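Local coordinates for salicylic acid-binding protein 2 (Nicotiana tabacum, PDB 1XKL) that hydrolyses methyl salicylate to salicylic acid and methanol, as part of the signalling that activates systemic acquired resistance, at residues V8-A13 against M85-A90; E64-L69 against V75-H80; Q121-E124 against N130-D133; M149-K154 against H158-L163. All coordinates share one frame; numbering follows the deposited sequence.

Contact 1 of 4, residues V8-A13 against M85-A90. With STH (2-amino-4H-1,3-benzoxathiin-4-ol), chain E.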
loop_
_atom_site.group_PDB
_atom_site.type_symbol
_atom_site.label_atom_id
_atom_site.label_comp_id
_atom_site.label_asym_id
_atom_site.label_seq_id
_atom_site.Cartn_x
_atom_site.Cartn_y
_atom_site.Cartn_z
ATOM N N VAL A 8 -19.606 33.089 15.984
ATOM C CA VAL A 8 -19.337 32.248 14.830
ATOM C C VAL A 8 -17.830 32.192 14.694
ATOM O O VAL A 8 -17.187 33.193 14.348
ATOM C CB VAL A 8 -19.965 32.843 13.567
ATOM C CG1 VAL A 8 -19.535 32.056 12.341
ATOM C CG2 VAL A 8 -21.487 32.829 13.709
ATOM N N LEU A 9 -17.268 31.020 14.977
ATOM C CA LEU A 9 -15.825 30.830 14.934
ATOM C C LEU A 9 -15.372 30.234 13.605
ATOM O O LEU A 9 -15.833 29.177 13.189
ATOM C CB LEU A 9 -15.390 29.949 16.109
ATOM C CG LEU A 9 -15.931 30.332 17.496
ATOM C CD1 LEU A 9 -15.272 29.444 18.559
ATOM C CD2 LEU A 9 -15.635 31.802 17.794
ATOM N N VAL A 10 -14.456 30.934 12.951
ATOM C CA VAL A 10 -13.948 30.527 11.649
ATOM C C VAL A 10 -12.465 30.233 11.715
ATOM O O VAL A 10 -11.643 31.131 11.935
ATOM C CB VAL A 10 -14.206 31.630 10.631
ATOM C CG1 VAL A 10 -13.872 31.158 9.232
ATOM C CG2 VAL A 10 -15.652 32.082 10.740
ATOM N N HIS A 11 -12.136 28.963 11.506
ATOM C CA HIS A 11 -10.763 28.475 11.547
ATOM C C HIS A 11 -9.903 28.960 10.376
ATOM O O HIS A 11 -10.410 29.523 9.404
ATOM C CB HIS A 11 -10.775 26.944 11.566
ATOM C CG HIS A 11 -11.320 26.337 10.313
ATOM N ND1 HIS A 11 -10.585 26.239 9.151
ATOM C CD2 HIS A 11 -12.544 25.836 10.026
ATOM C CE1 HIS A 11 -11.330 25.704 8.202
ATOM N NE2 HIS A 11 -12.525 25.448 8.706
ATOM N N GLY A 12 -8.602 28.713 10.488
ATOM C CA GLY A 12 -7.660 29.104 9.462
ATOM C C GLY A 12 -7.374 27.966 8.500
ATOM O O GLY A 12 -8.032 26.928 8.542
ATOM N N ALA A 13 -6.376 28.149 7.644
ATOM C CA ALA A 13 -6.016 27.148 6.652
ATOM C C ALA A 13 -5.461 25.857 7.233
ATOM O O ALA A 13 -4.683 25.866 8.193
ATOM C CB ALA A 13 -5.018 27.740 5.669
HETATM N N MSE A 85 -10.023 36.051 5.877
HETATM C CA MSE A 85 -10.426 36.274 4.489
HETATM C C MSE A 85 -11.854 35.757 4.313
HETATM O O MSE A 85 -12.649 36.359 3.589
HETATM C CB MSE A 85 -9.483 35.557 3.516
HETATM C CG MSE A 85 -8.032 36.033 3.542
HETATM SE SE MSE A 85 -7.821 37.924 3.096
HETATM C CE MSE A 85 -8.551 37.884 1.299
ATOM N N ASN A 86 -12.180 34.647 4.979
ATOM C CA ASN A 86 -13.525 34.071 4.899
ATOM C C ASN A 86 -14.513 35.046 5.517
ATOM O O ASN A 86 -15.631 35.219 5.032
ATOM C CB ASN A 86 -13.600 32.739 5.664
ATOM C CG ASN A 86 -12.652 31.701 5.120
ATOM O OD1 ASN A 86 -11.636 31.380 5.738
ATOM N ND2 ASN A 86 -12.965 31.183 3.948
ATOM N N LEU A 87 -14.095 35.673 6.608
ATOM C CA LEU A 87 -14.934 36.645 7.290
ATOM C C LEU A 87 -15.348 37.768 6.348
ATOM O O LEU A 87 -16.475 38.251 6.404
ATOM C CB LEU A 87 -14.178 37.250 8.468
ATOM C CG LEU A 87 -14.665 36.870 9.862
ATOM C CD1 LEU A 87 -14.555 35.371 10.066
ATOM C CD2 LEU A 87 -13.842 37.630 10.881
ATOM N N GLY A 88 -14.424 38.176 5.484
ATOM C CA GLY A 88 -14.700 39.257 4.554
ATOM C C GLY A 88 -15.893 39.033 3.654
ATOM O O GLY A 88 -16.648 39.965 3.378
ATOM N N LEU A 89 -16.064 37.803 3.179
ATOM C CA LEU A 89 -17.192 37.505 2.307
ATOM C C LEU A 89 -18.494 37.597 3.087
ATOM O O LEU A 89 -19.510 38.041 2.557
ATOM C CB LEU A 89 -17.058 36.114 1.685
ATOM C CG LEU A 89 -16.152 35.941 0.461
ATOM C CD1 LEU A 89 -14.697 36.147 0.857
ATOM C CD2 LEU A 89 -16.352 34.549 -0.115
ATOM N N ALA A 90 -18.469 37.181 4.350
ATOM C CA ALA A 90 -19.675 37.231 5.172
ATOM C C ALA A 90 -20.053 38.678 5.468
ATOM O O ALA A 90 -21.231 39.040 5.432
ATOM C CB ALA A 90 -19.460 36.459 6.473
HETATM C C8 STH E . -2.960 30.613 6.914
HETATM O O8 STH E . -3.384 30.986 5.677
HETATM C C1 STH E . -1.543 30.790 7.347
HETATM C C2 STH E . -1.133 30.359 8.706
HETATM C C3 STH E . 0.221 30.529 9.115
HETATM C C4 STH E . 1.183 31.087 8.216
HETATM C C5 STH E . 0.798 31.499 6.903
HETATM C C6 STH E . -0.536 31.342 6.471
HETATM C C7 STH E . -3.447 29.958 9.356
HETATM O O2 STH E . -2.063 29.809 9.626
HETATM N N7 STH E . -4.114 28.912 9.979
HETATM S S7 STH E . -3.895 30.067 7.809
#

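Contact 2 of 4, residues E64-L69 against V75-H80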
loop_
_atom_site.group_PDB
_atom_site.type_symbol
_atom_site.label_atom_id
_atom_site.label_comp_id
_atom_site.label_asym_id
_atom_site.label_seq_id
_atom_site.Cartn_x
_atom_site.Cartn_y
_atom_site.Cartn_z
ATOM N N GLU A 64 -23.639 29.708 4.053
ATOM C CA GLU A 64 -24.871 28.966 4.325
ATOM C C GLU A 64 -25.387 29.235 5.734
ATOM O O GLU A 64 -26.593 29.337 5.959
ATOM C CB GLU A 64 -24.631 27.469 4.123
ATOM C CG GLU A 64 -24.340 27.104 2.672
ATOM C CD GLU A 64 -23.835 25.681 2.503
ATOM O OE1 GLU A 64 -23.784 25.208 1.347
ATOM O OE2 GLU A 64 -23.491 25.040 3.517
ATOM N N LEU A 65 -24.463 29.350 6.681
ATOM C CA LEU A 65 -24.816 29.620 8.068
ATOM C C LEU A 65 -25.388 31.025 8.201
ATOM O O LEU A 65 -26.401 31.235 8.872
ATOM C CB LEU A 65 -23.579 29.476 8.955
ATOM C CG LEU A 65 -23.658 29.963 10.401
ATOM C CD1 LEU A 65 -24.790 29.270 11.137
ATOM C CD2 LEU A 65 -22.330 29.694 11.086
HETATM N N MSE A 66 -24.738 31.992 7.562
HETATM C CA MSE A 66 -25.198 33.373 7.628
HETATM C C MSE A 66 -26.582 33.526 7.021
HETATM O O MSE A 66 -27.382 34.338 7.488
HETATM C CB MSE A 66 -24.211 34.294 6.908
HETATM C CG MSE A 66 -22.828 34.343 7.540
HETATM SE SE MSE A 66 -22.855 35.030 9.365
HETATM C CE MSE A 66 -23.270 36.879 8.956
ATOM N N GLU A 67 -26.856 32.739 5.982
ATOM C CA GLU A 67 -28.146 32.772 5.294
ATOM C C GLU A 67 -29.290 32.291 6.174
ATOM O O GLU A 67 -30.437 32.680 5.968
ATOM C CB GLU A 67 -28.104 31.914 4.024
ATOM C CG GLU A 67 -27.963 32.712 2.746
ATOM C CD GLU A 67 -28.073 31.864 1.491
ATOM O OE1 GLU A 67 -27.357 30.840 1.387
ATOM O OE2 GLU A 67 -28.871 32.228 0.593
ATOM N N SER A 68 -28.977 31.444 7.146
ATOM C CA SER A 68 -29.995 30.911 8.034
ATOM C C SER A 68 -30.234 31.780 9.260
ATOM O O SER A 68 -31.068 31.452 10.106
ATOM C CB SER A 68 -29.628 29.494 8.462
ATOM O OG SER A 68 -29.715 28.615 7.352
ATOM N N LEU A 69 -29.503 32.889 9.359
ATOM C CA LEU A 69 -29.680 33.803 10.481
ATOM C C LEU A 69 -30.955 34.593 10.258
ATOM O O LEU A 69 -31.254 35.028 9.144
ATOM C CB LEU A 69 -28.497 34.760 10.606
ATOM C CG LEU A 69 -27.173 34.112 10.992
ATOM C CD1 LEU A 69 -26.087 35.171 11.028
ATOM C CD2 LEU A 69 -27.308 33.432 12.345
ATOM N N VAL A 75 -24.709 38.197 14.903
ATOM C CA VAL A 75 -23.639 37.367 15.434
ATOM C C VAL A 75 -22.323 38.120 15.548
ATOM O O VAL A 75 -22.197 39.258 15.104
ATOM C CB VAL A 75 -23.383 36.126 14.544
ATOM C CG1 VAL A 75 -24.680 35.398 14.268
ATOM C CG2 VAL A 75 -22.708 36.547 13.246
ATOM N N ILE A 76 -21.347 37.464 16.162
ATOM C CA ILE A 76 -20.016 38.013 16.324
ATOM C C ILE A 76 -19.106 37.041 15.590
ATOM O O ILE A 76 -18.989 35.869 15.976
ATOM C CB ILE A 76 -19.605 38.068 17.811
ATOM C CG1 ILE A 76 -20.570 38.974 18.577
ATOM C CG2 ILE A 76 -18.177 38.578 17.946
ATOM C CD1 ILE A 76 -20.480 38.840 20.077
ATOM N N LEU A 77 -18.482 37.523 14.519
ATOM C CA LEU A 77 -17.587 36.693 13.716
ATOM C C LEU A 77 -16.170 36.728 14.257
ATOM O O LEU A 77 -15.630 37.795 14.565
ATOM C CB LEU A 77 -17.582 37.163 12.255
ATOM C CG LEU A 77 -18.796 36.807 11.397
ATOM C CD1 LEU A 77 -18.681 37.447 10.026
ATOM C CD2 LEU A 77 -18.861 35.287 11.257
ATOM N N VAL A 78 -15.571 35.555 14.390
ATOM C CA VAL A 78 -14.204 35.470 14.866
ATOM C C VAL A 78 -13.440 34.634 13.847
ATOM O O VAL A 78 -13.705 33.443 13.672
ATOM C CB VAL A 78 -14.138 34.836 16.273
ATOM C CG1 VAL A 78 -12.693 34.816 16.779
ATOM C CG2 VAL A 78 -15.011 35.648 17.234
ATOM N N GLY A 79 -12.519 35.291 13.149
ATOM C CA GLY A 79 -11.731 34.626 12.136
ATOM C C GLY A 79 -10.283 34.489 12.534
ATOM O O GLY A 79 -9.634 35.449 12.948
ATOM N N HIS A 80 -9.765 33.281 12.403
ATOM C CA HIS A 80 -8.386 33.005 12.752
ATOM C C HIS A 80 -7.551 32.726 11.505
ATOM O O HIS A 80 -8.000 32.021 10.596
ATOM C CB HIS A 80 -8.341 31.802 13.696
ATOM C CG HIS A 80 -6.959 31.287 13.959
ATOM N ND1 HIS A 80 -6.522 30.065 13.505
ATOM C CD2 HIS A 80 -5.915 31.839 14.624
ATOM C CE1 HIS A 80 -5.263 29.882 13.876
ATOM N NE2 HIS A 80 -4.874 30.944 14.556
#

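Contact 3 of 4, residues Q121-E124 against N130-D133. With STH (2-amino-4H-1,3-benzoxathiin-4-ol), chain E.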
loop_
_atom_site.group_PDB
_atom_site.type_symbol
_atom_site.label_atom_id
_atom_site.label_comp_id
_atom_site.label_asym_id
_atom_site.label_seq_id
_atom_site.Cartn_x
_atom_site.Cartn_y
_atom_site.Cartn_z
ATOM N N GLN A 121 1.323 40.871 0.388
ATOM C CA GLN A 121 2.217 41.573 1.293
ATOM C C GLN A 121 2.856 40.580 2.256
ATOM O O GLN A 121 4.078 40.575 2.431
ATOM C CB GLN A 121 1.448 42.658 2.048
ATOM C CG GLN A 121 1.034 43.825 1.157
ATOM C CD GLN A 121 2.238 44.545 0.565
ATOM O OE1 GLN A 121 3.075 45.078 1.294
ATOM N NE2 GLN A 121 2.333 44.555 -0.761
ATOM N N TYR A 122 2.037 39.727 2.871
ATOM C CA TYR A 122 2.549 38.718 3.802
ATOM C C TYR A 122 3.735 37.970 3.186
ATOM O O TYR A 122 4.794 37.857 3.795
ATOM C CB TYR A 122 1.448 37.709 4.151
ATOM C CG TYR A 122 1.961 36.513 4.920
ATOM C CD1 TYR A 122 2.281 36.615 6.270
ATOM C CD2 TYR A 122 2.195 35.298 4.277
ATOM C CE1 TYR A 122 2.829 35.542 6.961
ATOM C CE2 TYR A 122 2.742 34.218 4.956
ATOM C CZ TYR A 122 3.061 34.346 6.298
ATOM O OH TYR A 122 3.637 33.291 6.967
ATOM N N ASN A 123 3.540 37.455 1.977
ATOM C CA ASN A 123 4.579 36.705 1.288
ATOM C C ASN A 123 5.816 37.529 0.975
ATOM O O ASN A 123 6.928 37.004 0.980
ATOM C CB ASN A 123 4.027 36.110 -0.002
ATOM C CG ASN A 123 2.993 35.038 0.254
ATOM O OD1 ASN A 123 3.270 34.037 0.920
ATOM N ND2 ASN A 123 1.791 35.237 -0.274
ATOM N N GLU A 124 5.623 38.815 0.699
ATOM C CA GLU A 124 6.743 39.693 0.378
ATOM C C GLU A 124 7.615 39.967 1.588
ATOM O O GLU A 124 8.779 40.333 1.442
ATOM C CB GLU A 124 6.231 41.003 -0.216
ATOM C CG GLU A 124 5.901 40.888 -1.692
ATOM C CD GLU A 124 5.078 42.046 -2.200
ATOM O OE1 GLU A 124 5.481 43.212 -1.984
ATOM O OE2 GLU A 124 4.027 41.791 -2.825
ATOM N N ASN A 130 10.612 30.195 5.909
ATOM C CA ASN A 130 9.736 30.210 7.070
ATOM C C ASN A 130 8.696 29.099 6.918
ATOM O O ASN A 130 8.054 28.710 7.891
ATOM C CB ASN A 130 9.026 31.562 7.194
ATOM C CG ASN A 130 8.473 31.805 8.594
ATOM O OD1 ASN A 130 9.234 31.908 9.558
ATOM N ND2 ASN A 130 7.146 31.896 8.712
ATOM N N TRP A 131 8.546 28.585 5.697
ATOM C CA TRP A 131 7.565 27.534 5.416
ATOM C C TRP A 131 7.991 26.133 5.835
ATOM O O TRP A 131 7.155 25.233 5.958
ATOM C CB TRP A 131 7.204 27.522 3.927
ATOM C CG TRP A 131 6.459 28.744 3.487
ATOM C CD1 TRP A 131 6.946 29.781 2.742
ATOM C CD2 TRP A 131 5.102 29.076 3.798
ATOM N NE1 TRP A 131 5.976 30.739 2.571
ATOM C CE2 TRP A 131 4.833 30.333 3.209
ATOM C CE3 TRP A 131 4.083 28.434 4.520
ATOM C CZ2 TRP A 131 3.589 30.964 3.317
ATOM C CZ3 TRP A 131 2.845 29.063 4.628
ATOM C CH2 TRP A 131 2.611 30.318 4.026
ATOM N N LEU A 132 9.289 25.953 6.043
ATOM C CA LEU A 132 9.839 24.669 6.453
ATOM C C LEU A 132 9.375 23.514 5.573
ATOM O O LEU A 132 9.597 23.517 4.365
ATOM C CB LEU A 132 9.484 24.387 7.919
ATOM C CG LEU A 132 10.075 25.332 8.968
ATOM C CD1 LEU A 132 9.730 24.841 10.363
ATOM C CD2 LEU A 132 11.579 25.415 8.801
ATOM N N ASP A 133 8.721 22.529 6.174
ATOM C CA ASP A 133 8.269 21.373 5.418
ATOM C C ASP A 133 6.866 21.497 4.843
ATOM O O ASP A 133 6.229 20.490 4.544
ATOM C CB ASP A 133 8.346 20.126 6.295
ATOM C CG ASP A 133 7.501 20.247 7.540
ATOM O OD1 ASP A 133 7.404 19.252 8.284
ATOM O OD2 ASP A 133 6.935 21.338 7.774
HETATM C C8 STH E . -2.960 30.613 6.914
HETATM O O8 STH E . -3.384 30.986 5.677
HETATM C C1 STH E . -1.543 30.790 7.347
HETATM C C2 STH E . -1.133 30.359 8.706
HETATM C C3 STH E . 0.221 30.529 9.115
HETATM C C4 STH E . 1.183 31.087 8.216
HETATM C C5 STH E . 0.798 31.499 6.903
HETATM C C6 STH E . -0.536 31.342 6.471
HETATM C C7 STH E . -3.447 29.958 9.356
HETATM O O2 STH E . -2.063 29.809 9.626
HETATM N N7 STH E . -4.114 28.912 9.979
HETATM S S7 STH E . -3.895 30.067 7.809
HETATM O O HOH W 1 5.397 31.019 6.691
HETATM O O HOH W 2 6.191 33.189 0.827
#

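Contact 4 of 4, residues M149-K154 against H158-L163. With STH (2-amino-4H-1,3-benzoxathiin-4-ol), chain E.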
loop_
_atom_site.group_PDB
_atom_site.type_symbol
_atom_site.label_atom_id
_atom_site.label_comp_id
_atom_site.label_asym_id
_atom_site.label_seq_id
_atom_site.Cartn_x
_atom_site.Cartn_y
_atom_site.Cartn_z
HETATM N N MSE A 149 -1.951 24.262 -0.344
HETATM C CA MSE A 149 -0.992 24.468 0.737
HETATM C C MSE A 149 -1.265 23.448 1.839
HETATM O O MSE A 149 -2.400 23.311 2.290
HETATM C CB MSE A 149 -1.129 25.893 1.290
HETATM C CG MSE A 149 -0.195 26.218 2.441
HETATM SE SE MSE A 149 -0.392 28.063 3.058
HETATM C CE MSE A 149 -2.232 27.956 3.656
ATOM N N PHE A 150 -0.232 22.731 2.261
ATOM C CA PHE A 150 -0.392 21.717 3.302
ATOM C C PHE A 150 0.721 21.813 4.327
ATOM O O PHE A 150 1.866 21.449 4.052
ATOM C CB PHE A 150 -0.414 20.319 2.669
ATOM C CG PHE A 150 -0.676 19.199 3.649
ATOM C CD1 PHE A 150 -1.614 19.344 4.663
ATOM C CD2 PHE A 150 -0.007 17.985 3.528
ATOM C CE1 PHE A 150 -1.885 18.295 5.547
ATOM C CE2 PHE A 150 -0.271 16.927 4.406
ATOM C CZ PHE A 150 -1.211 17.087 5.415
ATOM N N PHE A 151 0.386 22.321 5.510
ATOM C CA PHE A 151 1.369 22.469 6.579
ATOM C C PHE A 151 2.021 21.131 6.918
ATOM O O PHE A 151 1.359 20.097 6.948
ATOM C CB PHE A 151 0.712 23.041 7.845
ATOM C CG PHE A 151 0.108 24.405 7.660
ATOM C CD1 PHE A 151 0.614 25.280 6.700
ATOM C CD2 PHE A 151 -0.941 24.830 8.469
ATOM C CE1 PHE A 151 0.083 26.560 6.550
ATOM C CE2 PHE A 151 -1.480 26.108 8.327
ATOM C CZ PHE A 151 -0.965 26.977 7.363
ATOM N N GLY A 152 3.327 21.166 7.158
ATOM C CA GLY A 152 4.048 19.962 7.513
ATOM C C GLY A 152 4.219 19.938 9.021
ATOM O O GLY A 152 3.965 20.949 9.681
ATOM N N PRO A 153 4.644 18.806 9.601
ATOM C CA PRO A 153 4.839 18.684 11.051
ATOM C C PRO A 153 5.841 19.670 11.662
ATOM O O PRO A 153 5.617 20.188 12.759
ATOM C CB PRO A 153 5.268 17.225 11.218
ATOM C CG PRO A 153 5.902 16.894 9.890
ATOM C CD PRO A 153 4.952 17.536 8.924
ATOM N N LYS A 154 6.943 19.915 10.958
ATOM C CA LYS A 154 7.970 20.848 11.423
ATOM C C LYS A 154 7.377 22.254 11.477
ATOM O O LYS A 154 7.518 22.968 12.474
ATOM C CB LYS A 154 9.172 20.844 10.465
ATOM C CG LYS A 154 9.793 19.473 10.198
ATOM C CD LYS A 154 10.367 18.876 11.472
ATOM C CE LYS A 154 10.995 17.505 11.219
ATOM N NZ LYS A 154 12.179 17.562 10.293
ATOM N N HIS A 158 7.294 24.347 14.958
ATOM C CA HIS A 158 8.208 25.472 15.105
ATOM C C HIS A 158 7.688 26.841 14.684
ATOM O O HIS A 158 8.265 27.865 15.053
ATOM C CB HIS A 158 9.506 25.177 14.344
ATOM C CG HIS A 158 10.318 24.068 14.936
ATOM N ND1 HIS A 158 10.302 22.777 14.442
ATOM C CD2 HIS A 158 11.179 24.057 15.981
ATOM C CE1 HIS A 158 11.119 22.025 15.158
ATOM N NE2 HIS A 158 11.663 22.778 16.099
ATOM N N LYS A 159 6.607 26.875 13.917
ATOM C CA LYS A 159 6.080 28.154 13.466
ATOM C C LYS A 159 4.666 28.452 13.938
ATOM O O LYS A 159 4.248 29.611 13.967
ATOM C CB LYS A 159 6.133 28.224 11.939
ATOM C CG LYS A 159 7.530 28.069 11.357
ATOM C CD LYS A 159 8.450 29.198 11.790
ATOM C CE LYS A 159 9.764 29.164 11.021
ATOM N NZ LYS A 159 10.665 30.285 11.399
ATOM N N LEU A 160 3.930 27.419 14.326
ATOM C CA LEU A 160 2.562 27.638 14.758
ATOM C C LEU A 160 2.253 27.257 16.208
ATOM O O LEU A 160 1.529 27.973 16.902
ATOM C CB LEU A 160 1.607 26.897 13.811
ATOM C CG LEU A 160 1.610 27.251 12.312
ATOM C CD1 LEU A 160 0.345 26.688 11.656
ATOM C CD2 LEU A 160 1.657 28.746 12.126
ATOM N N TYR A 161 2.820 26.145 16.667
ATOM C CA TYR A 161 2.568 25.646 18.016
ATOM C C TYR A 161 3.783 25.679 18.955
ATOM O O TYR A 161 3.813 24.945 19.941
ATOM C CB TYR A 161 2.062 24.196 17.930
ATOM C CG TYR A 161 0.743 23.996 17.198
ATOM C CD1 TYR A 161 0.617 24.287 15.837
ATOM C CD2 TYR A 161 -0.385 23.536 17.876
ATOM C CE1 TYR A 161 -0.605 24.130 15.170
ATOM C CE2 TYR A 161 -1.611 23.375 17.218
ATOM C CZ TYR A 161 -1.714 23.677 15.870
ATOM O OH TYR A 161 -2.930 23.561 15.235
ATOM N N GLN A 162 4.768 26.533 18.680
ATOM C CA GLN A 162 5.966 26.551 19.515
ATOM C C GLN A 162 5.700 26.793 21.010
ATOM O O GLN A 162 6.531 26.448 21.850
ATOM C CB GLN A 162 7.009 27.554 18.959
ATOM C CG GLN A 162 6.918 29.013 19.414
ATOM C CD GLN A 162 5.896 29.828 18.656
ATOM O OE1 GLN A 162 5.262 29.345 17.719
ATOM N NE2 GLN A 162 5.721 31.076 19.066
ATOM N N LEU A 163 4.543 27.358 21.338
ATOM C CA LEU A 163 4.188 27.625 22.727
ATOM C C LEU A 163 2.998 26.788 23.197
ATOM O O LEU A 163 2.494 26.989 24.300
ATOM C CB LEU A 163 3.860 29.113 22.931
ATOM C CG LEU A 163 4.983 30.131 22.730
ATOM C CD1 LEU A 163 4.446 31.558 22.895
ATOM C CD2 LEU A 163 6.079 29.857 23.733
HETATM C C8 STH E . -2.960 30.613 6.914
HETATM O O8 STH E . -3.384 30.986 5.677
HETATM C C1 STH E . -1.543 30.790 7.347
HETATM C C2 STH E . -1.133 30.359 8.706
HETATM C C3 STH E . 0.221 30.529 9.115
HETATM C C4 STH E . 1.183 31.087 8.216
HETATM C C5 STH E . 0.798 31.499 6.903
HETATM C C6 STH E . -0.536 31.342 6.471
HETATM C C7 STH E . -3.447 29.958 9.356
HETATM O O2 STH E . -2.063 29.809 9.626
HETATM N N7 STH E . -4.114 28.912 9.979
HETATM S S7 STH E . -3.895 30.067 7.809
#

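Contact 1 of 4, residues V8-A13 against M85-A90
Val10 and Leu87 meet through their methyl groups: CG2 of Val10 lies 3.5 Å from CD1 of Leu87, and the same CD1 is 3.8 Å from Val10 CB. The two side chains run past each other in opposite directions, and a single leucine methyl lies against the valine branch point. The second valine methyl serves the neighbouring helix residue, with CG1 of Val10 3.9 Å from CB of Asn86. The valine torsion explains this division: CG1 stands anti to the backbone N (chi1 -172°), while CG2 is anti to the carbonyl carbon, and each methyl thus has its own partner on helix 83-93.

Strand 6-10 is held in place by backbone hydrogen bonds from Val8 and Val10 to strand 75-80 and from Leu9 to Thr35. On the helix side, Leu87 also packs on Leu77, and Asn86 touches Tyr58 of helix 55-67, so the contact is enclosed by the sheet and a second helix. Beyond the strand end, ND1 of His11 donates to the carbonyl O of Gly12 at 2.7 Å, with an N-H...O angle of 169° and the acceptor in the imidazole plane. At its other nitrogen, NE2 is hydrogen-bonded to the backbone N of Leu39, so both ring nitrogens have a partner and the ring's rotation is fixed.

Ala13, a salicylate-binding residue, follows, its N 3.1 Å from S7 of the bound benzoxathiin. Helix 83-93, entered from the Ser81 nucleophile elbow, rests on strand 6-10 of the parallel alpha/beta hydrolase sheet by van der Waals contact alone, the strand's polar backbone being used within the sheet.

Contact 2 of 4, residues E64-L69 against V75-H80
A helix-to-strand connection of the alpha/beta hydrolase core is formed here: helix 55-67 leads through a short loop into strand 75-80, the strand that runs up to the catalytic nucleophile Ser81, and the end of the helix folds back on the beginning of the strand. Val75 receives both partners from the helix side, one on each methyl. Its CG1 rests against the end of the Leu69 fork, 3.5 Å from CD1 and 3.8 Å from CD2. The other branch, CG2 of Val75, faces the selenium of selenomethionine Met66, with SE at 4.2 Å. A chi1 of -51° sets CG1 beside the backbone N, against Leu69, and leaves CG2 between N and the carbonyl carbon, against selenium.

Met66 reaches the strand by folding its chain at both later torsions (chi2 -62°, chi3 -70°). Its SE is also 4.4 Å from CD2 of Leu77, two residues farther along, and therefore spans successive inward positions on the same strand face. Behind these side chains Ser68 N bonds to Leu65 O at 3.1 Å and Leu69 N to Met66 O at 3.2 Å.

Outside the pair, Lys97 NZ bonds to the carbonyl O of Met66, and Ile98 of strand 98-104 touches Met66 and Leu77, extending the apolar layer across the sheet. The contact is structural packing away from the active site and the salicylate pocket. Its place in the fold is a beta-alpha-beta crossover: helix 55-67 links parallel strands 33-36 and 75-80, with strand 6-10 between them in the sheet.

Contact 3 of 4, residues Q121-E124 against N130-D133
The rings of Tyr122 and Trp131 approach from opposite directions, and CZ2 of Trp131 lies at the edge of the tyrosine ring, in its plane, 3.7 Å from CE2 of Tyr122. From the indole's side the same approach is oblique. One indole face carries a water over the ring centre, its oxygen 3.4 Å above the plane. The edge is met in plane by OD1 of Asn123 and by a second water.

Both waters join the segments. The first, over the indole, donates to OH of Tyr122 at 2.9 Å and accepts from ND2 of Asn130 at 2.8 Å. The second donates to OD1 of Asn123 and accepts from NE1 of Trp131 at 3.0 Å. Each is thus pinned at two points, and no direct hydrogen bond crosses between the segments. With CG of Tyr122 anti to the backbone N (chi1 170°), the ring swings out from the helix toward the indole and the bound benzoxathiin. Tyr122 OH is 3.4 Å from C5 of that ligand and CH2 of Trp131 is 3.6 Å from the same carbon, so the two aromatics together wall one end of its benzo ring. The phenol also donates to the carbonyl O of Gly212; this acceptor and the water donor orient its O-H. Asn130 OD1 pairs with NZ of Lys159, a salicylate-binding residue.

Tyr122 sits near the end of helix 117-124, where Phe107 meets it edge-to-face. Trp131 lies in the loop leading to strand 135-138, with Phe136 of that strand edge-to-face to it and Phe155 of helix 153-160 meeting the indole with planes about 20° apart.

Contact 4 of 4, residues M149-K154 against H158-L163
Leu160 turns from CB toward the segment 149-154, its CG anti to the carbonyl carbon (chi1 -60°), and parts its two methyls between protein and ligand. CD1 meets the ring of Phe151, 3.8 Å from CE2 and 3.9 Å from CD2, obliquely, the two side chains crossing at about a right angle. CD2 instead approaches C3 of the bound benzoxathiin at 3.8 Å. Phe151 completes the triangle, its CZ 3.6 Å from C2 of the ligand, so an apolar wedge of leucine and phenylalanine lines the pocket.

On the outer side of the same helix, the carbonyl O of Lys154 takes the backbone N of His158 at 2.8 Å, an i+4 helical bond with an N-H...O angle of 159°. ND1 of His158 lies 3.4 Å from that oxygen, which is near the imidazole plane. The oxygen is held by the backbone N, and the imidazole adds at most a weak second bond.

The strand 147-150 runs into this arrangement and helix 153-160 leaves from it, with Gly152 at the N-cap; Phe155 and Leu156 of the helix pack against Phe151, and Met239, next to catalytic His238, against Leu160.

Overall arrangement
Along the chain, contact 2 is nested within the loop closed by contact 1, and contacts 3 and 4 follow in series. Contacts 1 and 2, with centres 8 Å apart, share the parallel sheet: strands 6-10 and 75-80 are neighbours in it, with helices 55-67 and 83-93 packed on one face. Contacts 3 and 4, 12 Å apart between centres, join through Asp133 and Lys154 and through Asn130 and Lys159. They lie across the chain's centre from contact 2, about 29 and 27 Å away between centres. Contacts 1, 3 and 4 all touch the bound benzoxathiin; the pocket lies partly between the loop after strand 6-10 and the 117-160 region, where Ala13 touches Met149 and Phe151.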